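DUF3501 family protein (Burkholderia pseudomallei K96243, PDB 3FJV) is of unknown function, an uncharacterised DUF3501-family alpha/beta protein with a central antiparallel sheet, seen as a two-chain assembly. Local coordinates at residues T49-R52 with Y53-E57; A76-P79 with L80-D83. All blocks are in the same frame, centred on the assembly; numbering follows the deposited sequence.

Interaction 1. Residues T49-R52 with Y53-E57; sequences TTIR and YQIHE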
ATOM      1  N   THR A  49     -18.996   6.081 -13.241  1.00 14.34           N
ATOM      2  CA  THR A  49     -18.086   7.138 -13.646  1.00 13.51           C
ATOM      3  C   THR A  49     -16.693   7.000 -12.988  1.00 14.92           C
ATOM      4  O   THR A  49     -15.688   7.079 -13.670  1.00 14.10           O
ATOM      5  CB  THR A  49     -18.700   8.486 -13.358  1.00 14.37           C
ATOM      6  OG1 THR A  49     -19.920   8.644 -14.117  1.00 14.42           O
ATOM      7  CG2 THR A  49     -17.736   9.602 -13.710  1.00 13.53           C
ATOM      8  N   THR A  50     -16.667   6.835 -11.681  1.00 13.39           N
ATOM      9  CA  THR A  50     -15.424   6.759 -10.948  1.00 15.75           C
ATOM     10  C   THR A  50     -14.655   5.490 -11.299  1.00 15.82           C
ATOM     11  O   THR A  50     -13.421   5.536 -11.387  1.00 15.88           O
ATOM     12  CB  THR A  50     -15.581   6.855  -9.407  1.00 15.45           C
ATOM     13  OG1 THR A  50     -16.312   5.730  -8.896  1.00 14.30           O
ATOM     14  CG2 THR A  50     -16.302   8.162  -8.985  1.00 15.35           C
ATOM     15  N   ILE A  51     -15.370   4.391 -11.519  1.00 14.44           N
ATOM     16  CA  ILE A  51     -14.724   3.087 -11.778  1.00 14.83           C
ATOM     17  C   ILE A  51     -14.170   3.029 -13.221  1.00 14.22           C
ATOM     18  O   ILE A  51     -13.017   2.685 -13.423  1.00 13.95           O
ATOM     19  CB  ILE A  51     -15.671   1.880 -11.449  1.00 12.93           C
ATOM     20  CG1 ILE A  51     -16.047   1.897  -9.954  1.00 15.08           C
ATOM     21  CG2 ILE A  51     -14.909   0.532 -11.764  1.00 14.74           C
ATOM     22  CD1 ILE A  51     -17.219   0.967  -9.559  1.00 11.91           C
ATOM     23  N   ARG A  52     -14.986   3.403 -14.207  1.00 15.09           N
ATOM     24  CA  ARG A  52     -14.577   3.470 -15.616  1.00 16.14           C
ATOM     25  C   ARG A  52     -13.319   4.322 -15.817  1.00 15.82           C
ATOM     26  O   ARG A  52     -12.390   3.908 -16.535  1.00 14.40           O
ATOM     27  CB  ARG A  52     -15.748   3.972 -16.451  1.00 17.51           C
ATOM     28  CG  ARG A  52     -15.638   3.888 -17.922  1.00 20.02           C
ATOM     29  CD  ARG A  52     -17.021   3.887 -18.572  1.00 19.33           C
ATOM     30  NE  ARG A  52     -16.886   3.915 -20.017  1.00 24.31           N
ATOM     31  CZ  ARG A  52     -16.718   5.007 -20.753  1.00 18.94           C
ATOM     32  NH1 ARG A  52     -16.769   6.216 -20.198  1.00 20.14           N
ATOM     33  NH2 ARG A  52     -16.513   4.908 -22.056  1.00 23.74           N
ATOM     34  N   TYR A  53     -13.268   5.455 -15.147  1.00 15.72           N
ATOM     35  CA  TYR A  53     -12.102   6.318 -15.148  1.00 15.54           C
ATOM     36  C   TYR A  53     -10.866   5.619 -14.578  1.00 19.49           C
ATOM     37  O   TYR A  53      -9.797   5.651 -15.177  1.00 15.82           O
ATOM     38  CB  TYR A  53     -12.383   7.563 -14.326  1.00 13.25           C
ATOM     39  CG  TYR A  53     -11.206   8.487 -14.151  1.00 12.65           C
ATOM     40  CD1 TYR A  53     -10.750   9.249 -15.214  1.00 16.01           C
ATOM     41  CD2 TYR A  53     -10.555   8.616 -12.941  1.00 15.22           C
ATOM     42  CE1 TYR A  53      -9.661  10.101 -15.100  1.00 16.63           C
ATOM     43  CE2 TYR A  53      -9.475   9.527 -12.786  1.00 18.13           C
ATOM     44  CZ  TYR A  53      -9.039  10.253 -13.869  1.00 18.14           C
ATOM     45  OH  TYR A  53      -8.004  11.155 -13.774  1.00 18.98           O
ATOM     46  N   GLN A  54     -11.004   4.974 -13.421  1.00 16.68           N
ATOM     47  CA  GLN A  54      -9.856   4.327 -12.873  1.00 16.45           C
ATOM     48  C   GLN A  54      -9.325   3.263 -13.828  1.00 16.41           C
ATOM     49  O   GLN A  54      -8.110   3.086 -13.929  1.00 16.09           O
ATOM     50  CB  GLN A  54     -10.169   3.718 -11.500  1.00 14.95           C
ATOM     51  CG  GLN A  54     -10.176   4.762 -10.395  1.00 13.65           C
ATOM     52  CD  GLN A  54     -10.750   4.247  -9.109  1.00 18.29           C
ATOM     53  OE1 GLN A  54     -11.940   4.519  -8.761  1.00 21.95           O
ATOM     54  NE2 GLN A  54      -9.957   3.490  -8.401  1.00 11.94           N
ATOM     55  N   ILE A  55     -10.224   2.498 -14.432  1.00 19.98           N
ATOM     56  CA  ILE A  55      -9.810   1.444 -15.380  1.00 17.46           C
ATOM     57  C   ILE A  55      -9.123   2.075 -16.576  1.00 17.87           C
ATOM     58  O   ILE A  55      -8.033   1.672 -16.974  1.00 16.30           O
ATOM     59  CB  ILE A  55     -10.969   0.517 -15.827  1.00 18.68           C
ATOM     60  CG1 ILE A  55     -11.540  -0.274 -14.649  1.00 16.21           C
ATOM     61  CG2 ILE A  55     -10.477  -0.447 -16.923  1.00 17.66           C
ATOM     62  CD1 ILE A  55     -12.938  -0.791 -14.924  1.00 18.33           C
ATOM     63  N   HIS A  56      -9.723   3.116 -17.128  1.00 17.24           N
ATOM     64  CA  HIS A  56      -9.094   3.813 -18.233  1.00 17.18           C
ATOM     65  C   HIS A  56      -7.667   4.300 -17.863  1.00 15.91           C
ATOM     66  O   HIS A  56      -6.702   4.164 -18.648  1.00 16.25           O
ATOM     67  CB  HIS A  56      -9.970   4.991 -18.670  1.00 15.89           C
ATOM     68  CG  HIS A  56     -11.153   4.616 -19.525  1.00 14.64           C
ATOM     69  ND1 HIS A  56     -12.298   5.376 -19.552  1.00 14.73           N
ATOM     70  CD2 HIS A  56     -11.326   3.645 -20.447  1.00 15.95           C
ATOM     71  CE1 HIS A  56     -13.130   4.887 -20.461  1.00 18.61           C
ATOM     72  NE2 HIS A  56     -12.564   3.846 -21.024  1.00 20.65           N
ATOM     73  N   GLU A  57      -7.540   4.856 -16.671  1.00 14.34           N
ATOM     74  CA  GLU A  57      -6.281   5.371 -16.172  1.00 15.93           C
ATOM     75  C   GLU A  57      -5.219   4.263 -16.011  1.00 15.08           C
ATOM     76  O   GLU A  57      -4.086   4.388 -16.492  1.00 15.19           O
ATOM     77  CB  GLU A  57      -6.509   6.140 -14.854  1.00 14.04           C
ATOM     78  CG  GLU A  57      -6.995   7.608 -15.019  1.00 14.44           C
ATOM     79  CD  GLU A  57      -6.000   8.453 -15.764  1.00 16.05           C
ATOM     80  OE1 GLU A  57      -4.870   8.605 -15.258  1.00 19.05           O
ATOM     81  OE2 GLU A  57      -6.311   8.919 -16.873  1.00 17.22           O
TER

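Interaction 2. Residues A76-P79 with L80-D83; sequences AYLP and LVPD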
ATOM      1  N   ALA A  76     -10.128  -6.760 -11.437  1.00 17.99           N
ATOM      2  CA  ALA A  76      -9.480  -6.201 -10.256  1.00 16.62           C
ATOM      3  C   ALA A  76     -10.302  -5.084  -9.589  1.00 15.78           C
ATOM      4  O   ALA A  76     -10.254  -4.904  -8.334  1.00 18.54           O
ATOM      5  CB  ALA A  76      -8.090  -5.672 -10.587  1.00 13.66           C
ATOM      6  N   TYR A  77     -10.995  -4.307 -10.418  1.00 16.52           N
ATOM      7  CA  TYR A  77     -11.836  -3.210  -9.953  1.00 13.97           C
ATOM      8  C   TYR A  77     -13.309  -3.564  -9.658  1.00 17.84           C
ATOM      9  O   TYR A  77     -14.031  -2.729  -9.118  1.00 16.75           O
ATOM     10  CB  TYR A  77     -11.755  -2.008 -10.923  1.00 16.04           C
ATOM     11  CG  TYR A  77     -10.434  -1.227 -10.815  1.00 14.10           C
ATOM     12  CD1 TYR A  77     -10.283  -0.207  -9.890  1.00 14.76           C
ATOM     13  CD2 TYR A  77      -9.347  -1.519 -11.642  1.00 17.95           C
ATOM     14  CE1 TYR A  77      -9.099   0.519  -9.804  1.00 16.08           C
ATOM     15  CE2 TYR A  77      -8.195  -0.821 -11.570  1.00 19.11           C
ATOM     16  CZ  TYR A  77      -8.067   0.226 -10.652  1.00 17.67           C
ATOM     17  OH  TYR A  77      -6.894   0.932 -10.526  1.00 17.37           O
ATOM     18  N   LEU A  78     -13.720  -4.794  -9.955  1.00 18.96           N
ATOM     19  CA  LEU A  78     -15.075  -5.283  -9.660  1.00 21.70           C
ATOM     20  C   LEU A  78     -15.538  -5.088  -8.209  1.00 21.30           C
ATOM     21  O   LEU A  78     -16.695  -4.820  -7.984  1.00 23.77           O
ATOM     22  CB  LEU A  78     -15.175  -6.790  -9.936  1.00 21.62           C
ATOM     23  CG  LEU A  78     -16.596  -7.384  -9.868  1.00 30.10           C
ATOM     24  CD1 LEU A  78     -17.478  -6.797 -10.973  1.00 25.25           C
ATOM     25  CD2 LEU A  78     -16.534  -8.924 -10.030  1.00 35.57           C
ATOM     26  N   PRO A  79     -14.639  -5.255  -7.221  1.00 21.64           N
ATOM     27  CA  PRO A  79     -15.031  -4.958  -5.860  1.00 20.40           C
ATOM     28  C   PRO A  79     -15.677  -3.577  -5.665  1.00 19.39           C
ATOM     29  O   PRO A  79     -16.453  -3.406  -4.730  1.00 19.77           O
ATOM     30  CB  PRO A  79     -13.707  -5.040  -5.066  1.00 22.62           C
ATOM     31  CG  PRO A  79     -12.817  -5.904  -5.903  1.00 26.89           C
ATOM     32  CD  PRO A  79     -13.237  -5.704  -7.313  1.00 25.11           C
ATOM     33  N   LEU A  80     -15.347  -2.586  -6.497  1.00 18.33           N
ATOM     34  CA  LEU A  80     -15.926  -1.270  -6.315  1.00 15.95           C
ATOM     35  C   LEU A  80     -17.359  -1.085  -6.883  1.00 16.23           C
ATOM     36  O   LEU A  80     -17.979  -0.007  -6.663  1.00 16.36           O
ATOM     37  CB  LEU A  80     -14.983  -0.186  -6.847  1.00 16.69           C
ATOM     38  CG  LEU A  80     -13.533  -0.219  -6.377  1.00 20.71           C
ATOM     39  CD1 LEU A  80     -12.711   0.950  -6.926  1.00 23.76           C
ATOM     40  CD2 LEU A  80     -13.524  -0.252  -4.853  1.00 15.21           C
ATOM     41  N   VAL A  81     -17.852  -2.072  -7.637  1.00 14.58           N
ATOM     42  CA  VAL A  81     -19.131  -1.947  -8.318  1.00 17.57           C
ATOM     43  C   VAL A  81     -20.323  -2.167  -7.359  1.00 14.72           C
ATOM     44  O   VAL A  81     -20.474  -3.251  -6.785  1.00 16.48           O
ATOM     45  CB  VAL A  81     -19.193  -2.907  -9.509  1.00 16.75           C
ATOM     46  CG1 VAL A  81     -20.537  -2.782 -10.214  1.00 24.72           C
ATOM     47  CG2 VAL A  81     -18.014  -2.603 -10.478  1.00 19.44           C
ATOM     48  N   PRO A  82     -21.164  -1.142  -7.149  1.00 16.66           N
ATOM     49  CA  PRO A  82     -22.364  -1.372  -6.319  1.00 16.69           C
ATOM     50  C   PRO A  82     -23.357  -2.349  -6.958  1.00 18.61           C
ATOM     51  O   PRO A  82     -23.408  -2.474  -8.163  1.00 20.68           O
ATOM     52  CB  PRO A  82     -22.942   0.035  -6.103  1.00 18.75           C
ATOM     53  CG  PRO A  82     -22.286   0.886  -6.995  1.00 24.48           C
ATOM     54  CD  PRO A  82     -21.125   0.235  -7.665  1.00 17.97           C
ATOM     55  N   ASP A  83     -24.062  -3.132  -6.170  1.00 21.58           N
ATOM     56  CA  ASP A  83     -24.775  -4.233  -6.764  1.00 22.25           C
ATOM     57  C   ASP A  83     -26.267  -4.154  -6.614  1.00 20.03           C
ATOM     58  O   ASP A  83     -26.959  -5.091  -7.036  1.00 21.18           O
ATOM     59  CB  ASP A  83     -24.290  -5.561  -6.210  1.00 23.59           C
ATOM     60  CG  ASP A  83     -24.411  -5.644  -4.744  1.00 34.30           C
ATOM     61  OD1 ASP A  83     -25.179  -4.832  -4.146  1.00 34.44           O
ATOM     62  OD2 ASP A  83     -23.715  -6.512  -4.176  1.00 46.73           O
TER

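Interaction 1. Residues T49-R52 with Y53-E57
Arg52 and His56 meet one turn apart on helix 48-62, an i/i+4 side-chain pair laid over the matching alpha-helical backbone bond. The imidazole comes corner first: His56 CE1 stands over the centre of the guanidinium face, 3.6 Å from Arg52 CZ, with the two planes 74° apart, so this is a near-perpendicular approach and not a parallel stack. Arg52 NH2 in turn lies at the edge of the imidazole, in its plane. With CG anti to the backbone N (chi1 -169°) and the chain extended as far as NE, Arg52 reaches out across the histidine side chain, its CG also touching His56 CE1 at 3.7 Å. Both polar ends are tied down by the N-terminal segment, Arg52 NE to Ser8 O and His56 NE2 to the amide of Leu10, which limits how far the two groups can turn; Tyr15 stacks on the imidazole as well. Beneath them His56 N donates to Arg52 O at 2.8 Å, nearly straight at 167°. Tyr53 leaves the same turn for helix 12-30, where its OH bonds His23 ND1; its backbone N gives a longer bond, 3.3 Å, to Thr49 O. Glu57 CG sits 3.5 Å above one face of the Tyr53 ring, offset toward the rim. On the flank turned to helix 67-77, Ile55 CD1 touches Ile51 CG2 at 4.0 Å.

Interaction 2. Residues A76-P79 with L80-D83
Tyr77 O accepts the backbone N-H of Leu80 at 2.9 Å, an i/i+3 bond that belongs to the 3-10 turn in which helix 67-77 winds out. The next bond repeats the spacing: Val81 N donates to Leu78 O at 3.0 Å and is nearly straight at the hydrogen, 167°. Neither donor sits on a carbonyl lone pair; each stands above the carbonyl plane, the Val81 amide by 53°, as the tight winding of the turn brings it there. Pro79, which follows the two acceptor residues, has no N-H to give. The Leu80 side chain lies beside that of Tyr77 and points the same way. Its CG is anti to the carbonyl carbon (chi1 -51°), which sets it beside the backbone N and 3.7 Å from Tyr77 O. From there Leu80 CD1 reaches the edge of the tyrosine ring, near the ring plane, 4.0 Å from Tyr77 CD1. Past this edge the pair joins other layers of the fold: Leu80 packs on Ile51 of helix 48-62 and Phe146 of strand 144-150, while Tyr77 touches Ala103 of the second subunit. Lys88 NZ bonds Pro79 O and Val81 O, tying the turn to strand 86-93. On the flank of Leu78, Val81 CG2 lies 3.6 Å from Leu78 O.

Along the chain the two contacts come in series, neither enclosing nor crossing the other. Interaction 1 spans consecutive turns within helix 48-62; a short connection then leads into helix 67-77, whose C-terminal exit forms interaction 2 before the chain enters strand 86-93. Each closes just a local turn, yet the two meet in space, their centres about 11 Å apart. Ile51 is one bridge, its CD1 lying 3.7 Å from Val81 N, and Ile55 CG1 rests 3.9 Å from Tyr77 CD2. Consecutive helices are thus joined, with helix 12-30 packed against 49-57 and the sheet against 76-83. Both contacts also touch the second subunit.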